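Local structure of LP04448p (4QMH) at residues 131-135 with 158-163; 140-144 with 155-159; 81-86 with 124-128. The protein probably binds tubulin through its TOG domains, of which this is the fourth, and so helps drive microtubule polymerization as a member of the XMAP215 family. All blocks are in the same frame, centred on the assembly; numbering follows the deposited sequence.

Interaction 1. Residues 131-135 with 158-163; sequences YKEFF and WLADKL. With SO4 (sulfate ion), chain B.
Trp158 meets three aromatic side chains of one short loop, and with two of them, Phe134 and Phe135, it forms an aromatic cluster. The loop makes a 3-10 turn around Glu133, with Phe134 N hydrogen-bonded to Tyr131 O at 3.0 Å. The backbones stay apart, with Tyr131 CA 9.0 Å from Lys162 CA, so side chains bridge the gap. Trp158 (chi1 t), on helix 149-162, reaches the loop with its six-membered ring. That ring lies nearly parallel to Phe135, at 12°, but slid aside, with centroids 6.0 Å apart. The Phe134 ring is tilted 68° to it, with Phe134 CD2 3.8 Å from Trp158 CH2. Tyr131 CE2 lies 3.8 Å from Trp158 CZ2. Phe135 CE1 packs 3.8 Å from both Leu159 CD2 and Leu163 CD2. Lys162 NZ gives Tyr131 OH a weak hydrogen bond of 3.2 Å; the main partner of this hydroxyl is Glu127, with Asn123 OD1 also in hydrogen-bonding range. Tyr131 N binds O2 of a sulfate at 2.8 Å, an ion probably from the crystallisation liquor. The contact packs the loop linking two successive HEAT repeats of the alpha-solenoid against helix 149-162. Phe134 and Trp158 touch helix 112-129, while Phe135 and Leu163 reach helix 173-186.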
# COMPACT_ATOMS: atom_id res chain seq x y z
N TYR A 131 -10.15 2.24 -2.04
CA TYR A 131 -9.10 2.30 -1.04
C TYR A 131 -9.42 1.42 0.16
O TYR A 131 -8.58 1.18 1.02
CB TYR A 131 -8.90 3.75 -0.60
CG TYR A 131 -8.11 4.59 -1.59
CD1 TYR A 131 -8.73 5.21 -2.66
CD2 TYR A 131 -6.74 4.75 -1.44
CE1 TYR A 131 -8.00 5.99 -3.56
CE2 TYR A 131 -6.01 5.51 -2.32
CZ TYR A 131 -6.64 6.12 -3.38
OH TYR A 131 -5.89 6.88 -4.26
N LYS A 132 -10.65 0.91 0.20
CA LYS A 132 -11.14 0.17 1.36
C LYS A 132 -10.28 -1.04 1.67
O LYS A 132 -10.00 -1.32 2.84
CB LYS A 132 -12.59 -0.27 1.11
CG LYS A 132 -13.23 -1.03 2.25
CD LYS A 132 -14.74 -1.14 2.02
CE LYS A 132 -15.40 -2.08 3.02
NZ LYS A 132 -15.07 -3.51 2.74
N GLU A 133 -9.85 -1.75 0.64
CA GLU A 133 -9.06 -2.96 0.84
C GLU A 133 -7.67 -2.72 1.41
O GLU A 133 -7.04 -3.67 1.89
CB GLU A 133 -8.95 -3.79 -0.45
CG GLU A 133 -10.21 -4.57 -0.78
CD GLU A 133 -11.30 -3.66 -1.28
OE1 GLU A 133 -10.98 -2.54 -1.75
OE2 GLU A 133 -12.48 -4.05 -1.22
N PHE A 134 -7.19 -1.48 1.38
CA PHE A 134 -5.87 -1.16 1.95
C PHE A 134 -5.91 -1.13 3.48
O PHE A 134 -4.88 -1.28 4.15
CB PHE A 134 -5.36 0.21 1.48
CG PHE A 134 -5.06 0.29 0.01
CD1 PHE A 134 -4.58 -0.80 -0.68
CD2 PHE A 134 -5.26 1.48 -0.67
CE1 PHE A 134 -4.30 -0.71 -2.04
CE2 PHE A 134 -4.98 1.58 -2.03
CZ PHE A 134 -4.51 0.49 -2.71
N PHE A 135 -7.10 -0.89 4.02
CA PHE A 135 -7.27 -0.67 5.46
C PHE A 135 -7.82 -1.91 6.15
O PHE A 135 -8.87 -1.88 6.80
CB PHE A 135 -8.15 0.57 5.68
CG PHE A 135 -7.50 1.83 5.19
CD1 PHE A 135 -6.56 2.49 5.96
CD2 PHE A 135 -7.80 2.33 3.93
CE1 PHE A 135 -5.94 3.65 5.50
CE2 PHE A 135 -7.17 3.48 3.45
CZ PHE A 135 -6.24 4.15 4.25
N TRP A 158 1.28 9.69 2.72
CA TRP A 158 0.17 9.11 1.97
C TRP A 158 -1.07 9.06 2.84
O TRP A 158 -2.15 9.42 2.40
CB TRP A 158 0.55 7.72 1.46
CG TRP A 158 -0.53 7.04 0.66
CD1 TRP A 158 -0.82 7.23 -0.66
CD2 TRP A 158 -1.42 6.02 1.12
NE1 TRP A 158 -1.86 6.39 -1.05
CE2 TRP A 158 -2.25 5.65 0.03
CE3 TRP A 158 -1.61 5.40 2.36
CZ2 TRP A 158 -3.24 4.67 0.15
CZ3 TRP A 158 -2.61 4.43 2.48
CH2 TRP A 158 -3.40 4.08 1.37
N LEU A 159 -0.92 8.63 4.09
CA LEU A 159 -2.06 8.60 4.99
C LEU A 159 -2.60 10.01 5.23
O LEU A 159 -3.81 10.21 5.26
CB LEU A 159 -1.69 7.94 6.33
CG LEU A 159 -1.41 6.43 6.26
CD1 LEU A 159 -0.70 5.95 7.52
CD2 LEU A 159 -2.70 5.65 6.04
N ALA A 160 -1.70 10.98 5.39
CA ALA A 160 -2.12 12.35 5.65
C ALA A 160 -2.88 12.91 4.46
O ALA A 160 -3.83 13.69 4.61
CB ALA A 160 -0.90 13.24 5.97
N ASP A 161 -2.47 12.49 3.28
CA ASP A 161 -3.06 12.95 2.03
C ASP A 161 -4.41 12.29 1.77
O ASP A 161 -5.35 12.96 1.34
CB ASP A 161 -2.09 12.66 0.87
CG ASP A 161 -2.60 13.16 -0.47
OD1 ASP A 161 -3.12 14.29 -0.52
OD2 ASP A 161 -2.49 12.41 -1.47
N LYS A 162 -4.53 11.00 2.06
CA LYS A 162 -5.69 10.23 1.63
C LYS A 162 -6.81 10.11 2.67
O LYS A 162 -7.99 10.17 2.32
CB LYS A 162 -5.27 8.83 1.17
CG LYS A 162 -4.35 8.82 -0.04
CD LYS A 162 -5.05 9.33 -1.28
CE LYS A 162 -4.13 9.29 -2.49
NZ LYS A 162 -4.79 9.85 -3.70
N LEU A 163 -6.46 9.92 3.94
CA LEU A 163 -7.49 9.71 4.96
C LEU A 163 -8.55 10.81 5.05
O LEU A 163 -9.73 10.52 5.22
CB LEU A 163 -6.88 9.47 6.34
CG LEU A 163 -6.24 8.11 6.57
CD1 LEU A 163 -5.54 8.09 7.93
CD2 LEU A 163 -7.29 7.01 6.49
S SO4 B . -13.23 3.78 -1.85
O1 SO4 B . -14.05 3.42 -3.01
O2 SO4 B . -11.97 4.36 -2.30
O3 SO4 B . -13.94 4.78 -1.04
O4 SO4 B . -12.99 2.58 -1.05

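Interaction 2. Residues 140-144 with 155-159; sequences IADAL and LWAWL
This is buried, apolar helix-to-helix packing between the two consecutive helices 139-145 and 149-162, in the interior of the domain. Both segments are regular alpha-helix, with Leu144 N hydrogen-bonded to Ile140 O at 2.9 Å and Leu159 N to Leu155 O at 2.9 Å. Their axes run roughly antiparallel, at 147°, and approach to 11.7 Å. The CA atoms come closest at Leu144 and Leu155, 7.6 Å apart. No hydrogen bond crosses between the segments. The wide spacing is filled by large side chains. Leu155 (chi1 t, chi2 p) points into the gap, and its CD2 lies 3.8 Å from Leu144 CD2 and 3.9 Å from Ala143 CB. The same Leu155 CD2 is 3.9 Å from Ile140 O. Such an antiparallel helix pair, joined by a short turn, is one HEAT repeat, the unit from which TOG domains are built. Ile140 and Leu144 are one helical turn apart, and both have chi1 m and chi2 t. Ile140 CG2 touches Leu159 CD1 at 3.9 Å, and Ile140 CD1 meets the edge of the Trp158 ring at CZ3, 3.8 Å away. Leu144 CD2 sits over a face of Trp156 (chi1 m) in a CH-pi contact, 3.9 Å from the centroid of the five-membered ring and 22° off its normal. Leu144 CD1 also packs 3.8 Å from Trp156 CZ2. The indole nitrogens hydrogen-bond elsewhere, Trp156 NE1 to His186 and Trp158 NE1 to Asn123. Ala143 and Leu155 both touch Leu104 of helix 96-106, and Trp156 reaches helix 192-209.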
# COMPACT_ATOMS: atom_id res chain seq x y z
N ILE A 140 -0.85 -1.73 6.75
CA ILE A 140 -0.20 -0.43 6.94
C ILE A 140 0.57 -0.38 8.27
O ILE A 140 1.74 0.02 8.31
CB ILE A 140 -1.24 0.70 6.79
CG1 ILE A 140 -1.64 0.83 5.31
CG2 ILE A 140 -0.70 2.02 7.31
CD1 ILE A 140 -2.91 1.65 5.09
N ALA A 141 -0.07 -0.79 9.36
CA ALA A 141 0.60 -0.81 10.66
C ALA A 141 1.86 -1.69 10.66
O ALA A 141 2.87 -1.34 11.26
CB ALA A 141 -0.35 -1.26 11.75
N ASP A 142 1.80 -2.83 9.98
CA ASP A 142 2.95 -3.72 9.93
C ASP A 142 4.10 -3.06 9.17
O ASP A 142 5.28 -3.26 9.52
CB ASP A 142 2.59 -5.06 9.29
CG ASP A 142 1.90 -6.00 10.26
OD1 ASP A 142 1.99 -5.78 11.49
OD2 ASP A 142 1.29 -6.99 9.79
N ALA A 143 3.78 -2.29 8.13
CA ALA A 143 4.84 -1.58 7.40
C ALA A 143 5.43 -0.46 8.25
O ALA A 143 6.63 -0.22 8.23
CB ALA A 143 4.30 -1.03 6.08
N LEU A 144 4.59 0.23 9.02
CA LEU A 144 5.06 1.32 9.85
C LEU A 144 5.95 0.79 10.98
O LEU A 144 6.98 1.38 11.31
CB LEU A 144 3.88 2.09 10.44
CG LEU A 144 3.07 2.94 9.45
CD1 LEU A 144 1.74 3.37 10.10
CD2 LEU A 144 3.86 4.17 8.98
N LEU A 155 4.86 6.82 3.85
CA LEU A 155 3.58 6.24 4.27
C LEU A 155 2.75 7.21 5.11
O LEU A 155 1.54 7.32 4.92
CB LEU A 155 3.81 4.91 4.99
CG LEU A 155 2.57 4.05 5.24
CD1 LEU A 155 1.64 4.02 4.01
CD2 LEU A 155 2.99 2.65 5.65
N TRP A 156 3.39 7.94 6.02
CA TRP A 156 2.66 8.98 6.73
C TRP A 156 2.17 10.10 5.79
O TRP A 156 1.10 10.65 5.99
CB TRP A 156 3.49 9.58 7.88
CG TRP A 156 3.56 8.68 9.09
CD1 TRP A 156 4.69 8.18 9.67
CD2 TRP A 156 2.46 8.17 9.86
NE1 TRP A 156 4.36 7.40 10.75
CE2 TRP A 156 3.00 7.37 10.89
CE3 TRP A 156 1.07 8.31 9.78
CZ2 TRP A 156 2.21 6.71 11.83
CZ3 TRP A 156 0.28 7.65 10.71
CH2 TRP A 156 0.85 6.86 11.73
N ALA A 157 2.95 10.42 4.76
CA ALA A 157 2.51 11.45 3.81
C ALA A 157 1.27 10.97 3.09
O ALA A 157 0.33 11.72 2.86
CB ALA A 157 3.61 11.75 2.80
N TRP A 158 1.28 9.69 2.72
CA TRP A 158 0.17 9.11 1.97
C TRP A 158 -1.07 9.06 2.84
O TRP A 158 -2.15 9.42 2.40
CB TRP A 158 0.55 7.72 1.46
CG TRP A 158 -0.53 7.04 0.66
CD1 TRP A 158 -0.82 7.23 -0.66
CD2 TRP A 158 -1.42 6.02 1.12
NE1 TRP A 158 -1.86 6.39 -1.05
CE2 TRP A 158 -2.25 5.65 0.03
CE3 TRP A 158 -1.61 5.40 2.36
CZ2 TRP A 158 -3.24 4.67 0.15
CZ3 TRP A 158 -2.61 4.43 2.48
CH2 TRP A 158 -3.40 4.08 1.37
N LEU A 159 -0.92 8.63 4.09
CA LEU A 159 -2.06 8.60 4.99
C LEU A 159 -2.60 10.01 5.23
O LEU A 159 -3.81 10.21 5.26
CB LEU A 159 -1.69 7.94 6.33
CG LEU A 159 -1.41 6.43 6.26
CD1 LEU A 159 -0.70 5.95 7.52
CD2 LEU A 159 -2.70 5.65 6.04

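Interaction 3. Residues 81-86 with 124-128; sequences CEQLAT and SFGEK
Apolar packing centres on Ala85, whose CA lies 6.0 Å from Phe125 CA. Both segments are alpha-helical and nearly parallel, at 9°, with axes 9.6 Å apart. The small side chain of Ala85 points toward the other helix. Ala85 CB lies 3.6 Å from Phe125 CE1. Phe125 (chi1 m) lays its ring beside helix 71-88. Other van der Waals contacts involve polar atoms or the backbone. Ala85 CB is 3.5 Å from Ser124 OG. Cys81 O meets the ring edge, 3.4 Å from Phe125 CE1. At the more exposed side, the aliphatic part of Lys128 (chi1 m, chi2 t, chi3 t) lies along the end of segment 81-86. Lys128 CD is 3.3 Å from Ala85 O, and Lys128 CE is 3.6 Å from Thr86 CA. No hydrogen bond crosses between the segments. Chi4 is p in Lys128, and Lys128 NZ hydrogen-bonds back to Ser124 OG at 2.8 Å, one turn earlier. Parallel neighbours of this kind are characteristic of equivalent helices of successive HEAT repeats. Helix 96-106 covers Phe125 through Val96 and Leu99, and the rings of Phe103 and Phe125 meet edge-to-face. Gln83, which points away from this contact, and Leu84 touch helix 31-48.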
# COMPACT_ATOMS: atom_id res chain seq x y z
N CYS A 81 2.43 -4.51 -12.36
CA CYS A 81 1.27 -4.41 -11.49
C CYS A 81 0.41 -3.20 -11.85
O CYS A 81 -0.80 -3.26 -11.76
CB CYS A 81 1.68 -4.36 -10.02
SG CYS A 81 2.29 -5.93 -9.42
N GLU A 82 1.04 -2.11 -12.29
CA GLU A 82 0.27 -0.95 -12.70
C GLU A 82 -0.51 -1.29 -13.96
O GLU A 82 -1.69 -0.97 -14.07
CB GLU A 82 1.16 0.28 -12.92
CG GLU A 82 0.38 1.59 -12.86
CD GLU A 82 1.27 2.81 -12.90
OE1 GLU A 82 2.41 2.75 -12.38
OE2 GLU A 82 0.83 3.84 -13.45
N GLN A 83 0.15 -1.98 -14.89
CA GLN A 83 -0.48 -2.46 -16.12
C GLN A 83 -1.66 -3.39 -15.78
O GLN A 83 -2.73 -3.32 -16.39
CB GLN A 83 0.56 -3.18 -16.98
CG GLN A 83 0.04 -3.84 -18.24
CD GLN A 83 1.10 -4.69 -18.93
OE1 GLN A 83 2.17 -4.95 -18.38
NE2 GLN A 83 0.80 -5.12 -20.14
N LEU A 84 -1.46 -4.25 -14.79
CA LEU A 84 -2.50 -5.19 -14.39
C LEU A 84 -3.71 -4.43 -13.84
O LEU A 84 -4.87 -4.77 -14.13
CB LEU A 84 -1.95 -6.18 -13.36
CG LEU A 84 -2.79 -7.42 -13.04
CD1 LEU A 84 -2.74 -8.45 -14.17
CD2 LEU A 84 -2.30 -8.04 -11.74
N ALA A 85 -3.46 -3.40 -13.05
CA ALA A 85 -4.55 -2.63 -12.47
C ALA A 85 -5.41 -2.01 -13.57
O ALA A 85 -6.63 -2.09 -13.53
CB ALA A 85 -4.01 -1.53 -11.56
N THR A 86 -4.74 -1.41 -14.54
CA THR A 86 -5.43 -0.76 -15.64
C THR A 86 -6.28 -1.78 -16.41
O THR A 86 -7.43 -1.51 -16.75
CB THR A 86 -4.44 -0.06 -16.58
OG1 THR A 86 -3.78 0.99 -15.86
CG2 THR A 86 -5.16 0.51 -17.80
N SER A 124 -3.15 3.77 -8.06
CA SER A 124 -3.89 3.15 -9.15
C SER A 124 -4.86 2.09 -8.65
O SER A 124 -6.04 2.08 -9.04
CB SER A 124 -2.97 2.56 -10.21
OG SER A 124 -3.76 1.98 -11.24
N PHE A 125 -4.38 1.20 -7.79
CA PHE A 125 -5.26 0.20 -7.20
C PHE A 125 -6.35 0.88 -6.38
O PHE A 125 -7.50 0.45 -6.40
CB PHE A 125 -4.47 -0.79 -6.34
CG PHE A 125 -3.90 -1.95 -7.12
CD1 PHE A 125 -2.83 -1.77 -7.99
CD2 PHE A 125 -4.44 -3.22 -6.99
CE1 PHE A 125 -2.31 -2.84 -8.71
CE2 PHE A 125 -3.93 -4.30 -7.70
CZ PHE A 125 -2.86 -4.10 -8.57
N GLY A 126 -5.99 1.94 -5.67
CA GLY A 126 -6.96 2.63 -4.83
C GLY A 126 -8.10 3.22 -5.63
O GLY A 126 -9.27 3.04 -5.31
N GLU A 127 -7.75 3.94 -6.69
CA GLU A 127 -8.73 4.55 -7.56
C GLU A 127 -9.62 3.54 -8.27
O GLU A 127 -10.83 3.73 -8.39
CB GLU A 127 -8.04 5.43 -8.60
CG GLU A 127 -7.25 6.59 -8.01
CD GLU A 127 -8.10 7.54 -7.18
OE1 GLU A 127 -9.35 7.45 -7.25
OE2 GLU A 127 -7.52 8.37 -6.46
N LYS A 128 -9.02 2.45 -8.74
CA LYS A 128 -9.74 1.49 -9.56
C LYS A 128 -10.57 0.50 -8.75
O LYS A 128 -11.71 0.20 -9.10
CB LYS A 128 -8.76 0.74 -10.47
CG LYS A 128 -8.10 1.65 -11.47
CD LYS A 128 -7.00 0.96 -12.23
CE LYS A 128 -6.43 1.86 -13.31
NZ LYS A 128 -5.84 3.10 -12.74

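Overall arrangement
Interactions 3 and 1 link successive repeats of the alpha-solenoid, while interaction 2 lies within one. Interaction 3 pairs the nearly parallel segments 81-86 and 124-128 of helices 71-88 and 112-129. Interaction 1 brings the loop after helix 112-129 onto helix 149-162. Interaction 2 packs helix 139-145 on that same helix. Interactions 1 and 2 have centres about 9 Å apart and share Trp158 and Leu159; Phe135 CE1 lies 3.7 Å from Ile140 CD1. Interactions 1 and 3 have centres about 15 Å apart; Tyr131 CE1 lies 3.5 Å from Gly126 C, and Phe134 CE2 3.6 Å from Gly126 CA. Interactions 2 and 3 do not touch; their nearest atoms are about 7 Å apart. The sulfate binds at the loop of interaction 1, where Ser170 also holds it.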